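Local structure of viral CASP8 and FADD-like apoptosis regulator (Molluscum contagiosum virus subtype 1, 2BBR) at residues H23-A35 and F92-E105. The protein blocks death-receptor-induced apoptosis by interfering with host caspase-8 recruitment and activation at the death-inducing signalling complex, and suppresses host NF-kappa-B activation. Sequence-based numbering, arbitrary orientation.
Sequences HEDSLLLFLCHDA and FLTRYRKLMVCVGE. With AZI (azide ion), chain B.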
loop_
_atom_site.group_PDB
_atom_site.type_symbol
_atom_site.label_atom_id
_atom_site.label_comp_id
_atom_site.label_asym_id
_atom_site.label_seq_id
_atom_site.Cartn_x
_atom_site.Cartn_y
_atom_site.Cartn_z
ATOM N N HIS A 23 4.708 -12.259 2.502
ATOM C CA HIS A 23 4.892 -11.056 1.701
ATOM C C HIS A 23 3.568 -10.298 1.627
ATOM O O HIS A 23 3.515 -9.087 1.848
ATOM C CB HIS A 23 5.364 -11.403 0.291
ATOM C CG HIS A 23 5.671 -10.202 -0.547
ATOM N ND1 HIS A 23 6.760 -9.388 -0.312
ATOM C CD2 HIS A 23 5.013 -9.653 -1.595
ATOM C CE1 HIS A 23 6.758 -8.393 -1.179
ATOM N NE2 HIS A 23 5.709 -8.530 -1.970
ATOM N N GLU A 24 2.495 -11.018 1.322
ATOM C CA GLU A 24 1.178 -10.409 1.232
ATOM C C GLU A 24 0.773 -9.786 2.564
ATOM O O GLU A 24 0.163 -8.718 2.585
ATOM C CB GLU A 24 0.152 -11.451 0.784
ATOM C CG GLU A 24 0.422 -11.980 -0.615
ATOM C CD GLU A 24 -0.434 -13.176 -0.973
ATOM O OE1 GLU A 24 -0.424 -14.160 -0.206
ATOM O OE2 GLU A 24 -1.107 -13.135 -2.022
ATOM N N ASP A 25 1.122 -10.436 3.672
ATOM C CA ASP A 25 0.803 -9.898 4.993
ATOM C C ASP A 25 1.470 -8.535 5.160
ATOM O O ASP A 25 0.861 -7.593 5.667
ATOM C CB ASP A 25 1.312 -10.815 6.114
ATOM C CG ASP A 25 0.563 -12.128 6.196
ATOM O OD1 ASP A 25 -0.607 -12.185 5.762
ATOM O OD2 ASP A 25 1.148 -13.103 6.719
ATOM N N SER A 26 2.731 -8.442 4.746
ATOM C CA SER A 26 3.481 -7.198 4.857
ATOM C C SER A 26 2.829 -6.093 4.033
ATOM O O SER A 26 2.761 -4.943 4.464
ATOM C CB SER A 26 4.924 -7.415 4.394
ATOM O OG SER A 26 5.681 -6.222 4.490
ATOM N N LEU A 27 2.358 -6.441 2.842
ATOM C CA LEU A 27 1.711 -5.459 1.987
ATOM C C LEU A 27 0.427 -4.942 2.629
ATOM O O LEU A 27 0.148 -3.746 2.592
ATOM C CB LEU A 27 1.405 -6.054 0.608
ATOM C CG LEU A 27 2.617 -6.560 -0.180
ATOM C CD1 LEU A 27 2.175 -7.064 -1.542
ATOM C CD2 LEU A 27 3.632 -5.441 -0.337
ATOM N N LEU A 28 -0.357 -5.840 3.220
ATOM C CA LEU A 28 -1.591 -5.412 3.859
ATOM C C LEU A 28 -1.295 -4.550 5.077
ATOM O O LEU A 28 -1.969 -3.549 5.311
ATOM C CB LEU A 28 -2.443 -6.617 4.260
ATOM C CG LEU A 28 -3.026 -7.437 3.108
ATOM C CD1 LEU A 28 -4.037 -8.429 3.661
ATOM C CD2 LEU A 28 -3.700 -6.513 2.099
ATOM N N LEU A 29 -0.291 -4.931 5.858
ATOM C CA LEU A 29 0.064 -4.137 7.026
ATOM C C LEU A 29 0.452 -2.726 6.586
ATOM O O LEU A 29 0.109 -1.747 7.244
ATOM C CB LEU A 29 1.211 -4.790 7.801
ATOM C CG LEU A 29 0.819 -5.967 8.697
ATOM C CD1 LEU A 29 2.062 -6.570 9.324
ATOM C CD2 LEU A 29 -0.142 -5.491 9.779
ATOM N N PHE A 30 1.159 -2.624 5.465
ATOM C CA PHE A 30 1.560 -1.322 4.940
ATOM C C PHE A 30 0.319 -0.523 4.533
ATOM O O PHE A 30 0.205 0.666 4.834
ATOM C CB PHE A 30 2.484 -1.510 3.737
ATOM C CG PHE A 30 2.813 -0.233 3.018
ATOM C CD1 PHE A 30 3.841 0.598 3.457
ATOM C CD2 PHE A 30 2.088 0.142 1.896
ATOM C CE1 PHE A 30 4.139 1.789 2.778
ATOM C CE2 PHE A 30 2.377 1.321 1.219
ATOM C CZ PHE A 30 3.404 2.147 1.658
ATOM N N LEU A 31 -0.618 -1.180 3.855
ATOM C CA LEU A 31 -1.843 -0.508 3.431
ATOM C C LEU A 31 -2.620 0.042 4.625
ATOM O O LEU A 31 -3.315 1.056 4.514
ATOM C CB LEU A 31 -2.744 -1.471 2.648
ATOM C CG LEU A 31 -2.315 -1.852 1.230
ATOM C CD1 LEU A 31 -3.300 -2.863 0.663
ATOM C CD2 LEU A 31 -2.254 -0.608 0.347
ATOM N N CYS A 32 -2.493 -0.635 5.765
ATOM C CA CYS A 32 -3.185 -0.241 6.990
ATOM C C CYS A 32 -2.327 0.619 7.909
ATOM O O CYS A 32 -2.716 0.882 9.044
ATOM C CB CYS A 32 -3.617 -1.483 7.774
ATOM S SG CYS A 32 -4.750 -2.581 6.915
ATOM N N HIS A 33 -1.176 1.069 7.419
ATOM C CA HIS A 33 -0.256 1.851 8.239
ATOM C C HIS A 33 -0.837 3.080 8.939
ATOM O O HIS A 33 -0.552 3.309 10.115
ATOM C CB HIS A 33 0.952 2.272 7.402
ATOM C CG HIS A 33 2.070 2.859 8.208
ATOM N ND1 HIS A 33 2.871 2.104 9.036
ATOM C CD2 HIS A 33 2.508 4.136 8.321
ATOM C CE1 HIS A 33 3.753 2.890 9.628
ATOM N NE2 HIS A 33 3.554 4.128 9.210
ATOM N N ASP A 34 -1.636 3.869 8.230
ATOM C CA ASP A 34 -2.221 5.074 8.815
ATOM C C ASP A 34 -3.386 4.790 9.753
ATOM O O ASP A 34 -3.508 5.409 10.811
ATOM C CB ASP A 34 -2.704 6.018 7.717
ATOM C CG ASP A 34 -1.621 6.353 6.720
ATOM O OD1 ASP A 34 -0.543 6.816 7.148
ATOM O OD2 ASP A 34 -1.851 6.155 5.510
ATOM N N ALA A 35 -4.246 3.853 9.366
ATOM C CA ALA A 35 -5.419 3.521 10.167
ATOM C C ALA A 35 -5.140 2.614 11.361
ATOM O O ALA A 35 -5.764 2.762 12.414
ATOM C CB ALA A 35 -6.482 2.890 9.277
ATOM N N PHE A 92 -11.298 3.454 3.042
ATOM C CA PHE A 92 -10.297 4.281 3.708
ATOM C C PHE A 92 -8.943 4.240 2.999
ATOM O O PHE A 92 -8.137 5.155 3.143
ATOM C CB PHE A 92 -10.118 3.825 5.157
ATOM C CG PHE A 92 -9.263 2.599 5.303
ATOM C CD1 PHE A 92 -7.888 2.708 5.491
ATOM C CD2 PHE A 92 -9.828 1.331 5.221
ATOM C CE1 PHE A 92 -7.090 1.574 5.593
ATOM C CE2 PHE A 92 -9.038 0.190 5.323
ATOM C CZ PHE A 92 -7.664 0.312 5.508
ATOM N N LEU A 93 -8.691 3.179 2.238
ATOM C CA LEU A 93 -7.409 3.046 1.548
ATOM C C LEU A 93 -7.098 4.249 0.672
ATOM O O LEU A 93 -7.964 4.770 -0.028
ATOM C CB LEU A 93 -7.391 1.764 0.714
ATOM C CG LEU A 93 -7.486 0.474 1.540
ATOM C CD1 LEU A 93 -7.854 -0.682 0.634
ATOM C CD2 LEU A 93 -6.177 0.208 2.269
ATOM N N THR A 94 -5.847 4.687 0.711
ATOM C CA THR A 94 -5.443 5.845 -0.069
ATOM C C THR A 94 -4.691 5.467 -1.334
ATOM O O THR A 94 -4.058 4.411 -1.411
ATOM C CB THR A 94 -4.548 6.787 0.761
ATOM O OG1 THR A 94 -3.336 6.105 1.110
ATOM C CG2 THR A 94 -5.272 7.232 2.028
ATOM N N ARG A 95 -4.775 6.338 -2.331
ATOM C CA ARG A 95 -4.071 6.114 -3.579
ATOM C C ARG A 95 -2.569 6.031 -3.294
ATOM O O ARG A 95 -1.858 5.242 -3.914
ATOM C CB ARG A 95 -4.379 7.245 -4.562
ATOM C CG ARG A 95 -3.529 7.258 -5.821
ATOM C CD ARG A 95 -3.560 5.952 -6.591
ATOM N NE ARG A 95 -2.840 6.114 -7.851
ATOM C CZ ARG A 95 -2.405 5.114 -8.607
ATOM N NH1 ARG A 95 -2.614 3.859 -8.239
ATOM N NH2 ARG A 95 -1.751 5.378 -9.731
ATOM N N TYR A 96 -2.094 6.831 -2.344
ATOM C CA TYR A 96 -0.679 6.815 -1.984
ATOM C C TYR A 96 -0.214 5.415 -1.586
ATOM O O TYR A 96 0.749 4.889 -2.144
ATOM C CB TYR A 96 -0.406 7.787 -0.828
ATOM C CG TYR A 96 0.971 7.644 -0.217
ATOM C CD1 TYR A 96 2.121 7.904 -0.961
ATOM C CD2 TYR A 96 1.122 7.228 1.102
ATOM C CE1 TYR A 96 3.386 7.750 -0.409
ATOM C CE2 TYR A 96 2.384 7.068 1.665
ATOM C CZ TYR A 96 3.512 7.332 0.903
ATOM O OH TYR A 96 4.764 7.178 1.452
ATOM N N ARG A 97 -0.899 4.804 -0.626
ATOM C CA ARG A 97 -0.504 3.480 -0.158
ATOM C C ARG A 97 -0.678 2.403 -1.223
ATOM O O ARG A 97 0.183 1.538 -1.390
ATOM C CB ARG A 97 -1.306 3.098 1.092
ATOM C CG ARG A 97 -1.149 4.037 2.281
ATOM C CD ARG A 97 0.047 3.684 3.138
ATOM N NE ARG A 97 0.284 4.698 4.161
ATOM C CZ ARG A 97 1.491 5.015 4.609
ATOM N NH1 ARG A 97 2.552 4.384 4.125
ATOM N NH2 ARG A 97 1.638 5.989 5.497
ATOM N N LYS A 98 -1.798 2.438 -1.933
ATOM C CA LYS A 98 -2.038 1.441 -2.967
ATOM C C LYS A 98 -1.001 1.548 -4.083
ATOM O O LYS A 98 -0.495 0.534 -4.571
ATOM C CB LYS A 98 -3.456 1.589 -3.520
ATOM C CG LYS A 98 -4.533 1.183 -2.516
ATOM C CD LYS A 98 -5.938 1.335 -3.077
ATOM C CE LYS A 98 -6.368 2.790 -3.140
ATOM N NZ LYS A 98 -7.643 2.944 -3.893
ATOM N N LEU A 99 -0.671 2.774 -4.476
ATOM C CA LEU A 99 0.320 2.988 -5.524
ATOM C C LEU A 99 1.686 2.457 -5.113
ATOM O O LEU A 99 2.374 1.819 -5.907
ATOM C CB LEU A 99 0.436 4.477 -5.858
ATOM C CG LEU A 99 1.517 4.869 -6.874
ATOM C CD1 LEU A 99 1.326 4.108 -8.178
ATOM C CD2 LEU A 99 1.453 6.365 -7.126
ATOM N N MET A 100 2.084 2.722 -3.874
ATOM C CA MET A 100 3.381 2.244 -3.411
ATOM C C MET A 100 3.457 0.719 -3.454
ATOM O O MET A 100 4.487 0.152 -3.827
ATOM C CB MET A 100 3.673 2.756 -2.000
ATOM C CG MET A 100 3.900 4.264 -1.925
ATOM S SD MET A 100 5.225 4.878 -3.008
ATOM C CE MET A 100 4.256 5.736 -4.229
ATOM N N VAL A 101 2.381 0.042 -3.068
ATOM C CA VAL A 101 2.388 -1.416 -3.113
ATOM C C VAL A 101 2.556 -1.884 -4.555
ATOM O O VAL A 101 3.374 -2.761 -4.844
ATOM C CB VAL A 101 1.082 -2.017 -2.549
ATOM C CG1 VAL A 101 1.021 -3.509 -2.859
ATOM C CG2 VAL A 101 1.015 -1.793 -1.040
ATOM N N CYS A 102 1.789 -1.293 -5.462
ATOM C CA CYS A 102 1.860 -1.692 -6.857
ATOM C C CYS A 102 3.219 -1.435 -7.492
ATOM O O CYS A 102 3.715 -2.270 -8.249
ATOM C CB CYS A 102 0.748 -1.008 -7.646
ATOM S SG CYS A 102 -0.886 -1.636 -7.179
ATOM N N VAL A 103 3.825 -0.293 -7.191
ATOM C CA VAL A 103 5.141 0.015 -7.733
ATOM C C VAL A 103 6.148 -1.004 -7.204
ATOM O O VAL A 103 7.008 -1.485 -7.947
ATOM C CB VAL A 103 5.572 1.447 -7.348
ATOM C CG1 VAL A 103 7.046 1.666 -7.660
ATOM C CG2 VAL A 103 4.726 2.449 -8.107
ATOM N N GLY A 104 6.026 -1.351 -5.926
ATOM C CA GLY A 104 6.937 -2.321 -5.349
ATOM C C GLY A 104 6.881 -3.661 -6.061
ATOM O O GLY A 104 7.891 -4.355 -6.164
ATOM N N GLU A 105 5.703 -4.034 -6.549
ATOM C CA GLU A 105 5.550 -5.307 -7.245
ATOM C C GLU A 105 6.064 -5.264 -8.684
ATOM O O GLU A 105 6.143 -6.300 -9.347
ATOM C CB GLU A 105 4.084 -5.747 -7.225
ATOM C CG GLU A 105 3.542 -6.023 -5.829
ATOM C CD GLU A 105 4.380 -7.032 -5.066
ATOM O OE1 GLU A 105 4.990 -6.652 -4.045
ATOM O OE2 GLU A 105 4.431 -8.207 -5.491
HETATM N N1 AZI B . -7.102 1.961 -6.901
HETATM N N2 AZI B . -6.020 2.288 -6.590
HETATM N N3 AZI B . -4.932 2.628 -6.350
HETATM O O HOH W 1 -4.258 3.223 2.738
HETATM O O HOH W 2 -1.823 7.469 3.020
#
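The Arg97 guanidinium is sandwiched, with His33 CB centred over one face and Tyr96 CE2 over the other, while Phe30 CE1 and Asp34 OD2 lie at its edge. It sits in the interface between the tandem death effector domains of this viral FLIP, helix 22-31 belonging to the first and helix 95-104 to the second. The Phe30 ring stands 82° from the guanidinium plane and carries Arg97 CD over one face, a CH-pi contact 4.2 Å from the ring centroid, with an off-centre cation-pi contact beside it. A bend at chi2 (-86°) turns the arginine chain across the ring, bringing its guanidinium to Asp34. Arg97 NE bonds to Asp34 OD2 and Arg97 NH2 to Asp34 OD1, each at 2.9 Å, a side-on salt bridge, while NH1 forms a salt bridge with Glu144, so two carboxylates would share the buried charge.

The two helices run nearly antiparallel, at 156°, and Val101 CG2 touches both Phe30 CD2 and Leu31 CD2 at 3.7 Å. Leu93 CD2 packs on Leu31 CB, and Phe92 lies against Ala35. Water 2 links Asp34 OD2 to Thr94 OG1, the N-cap oxygen of helix 95-104. At the far end, His23 NE2 donates an almost straight bond of 2.9 Å to the syn side of Glu105 OE1, which lies in the imidazole plane.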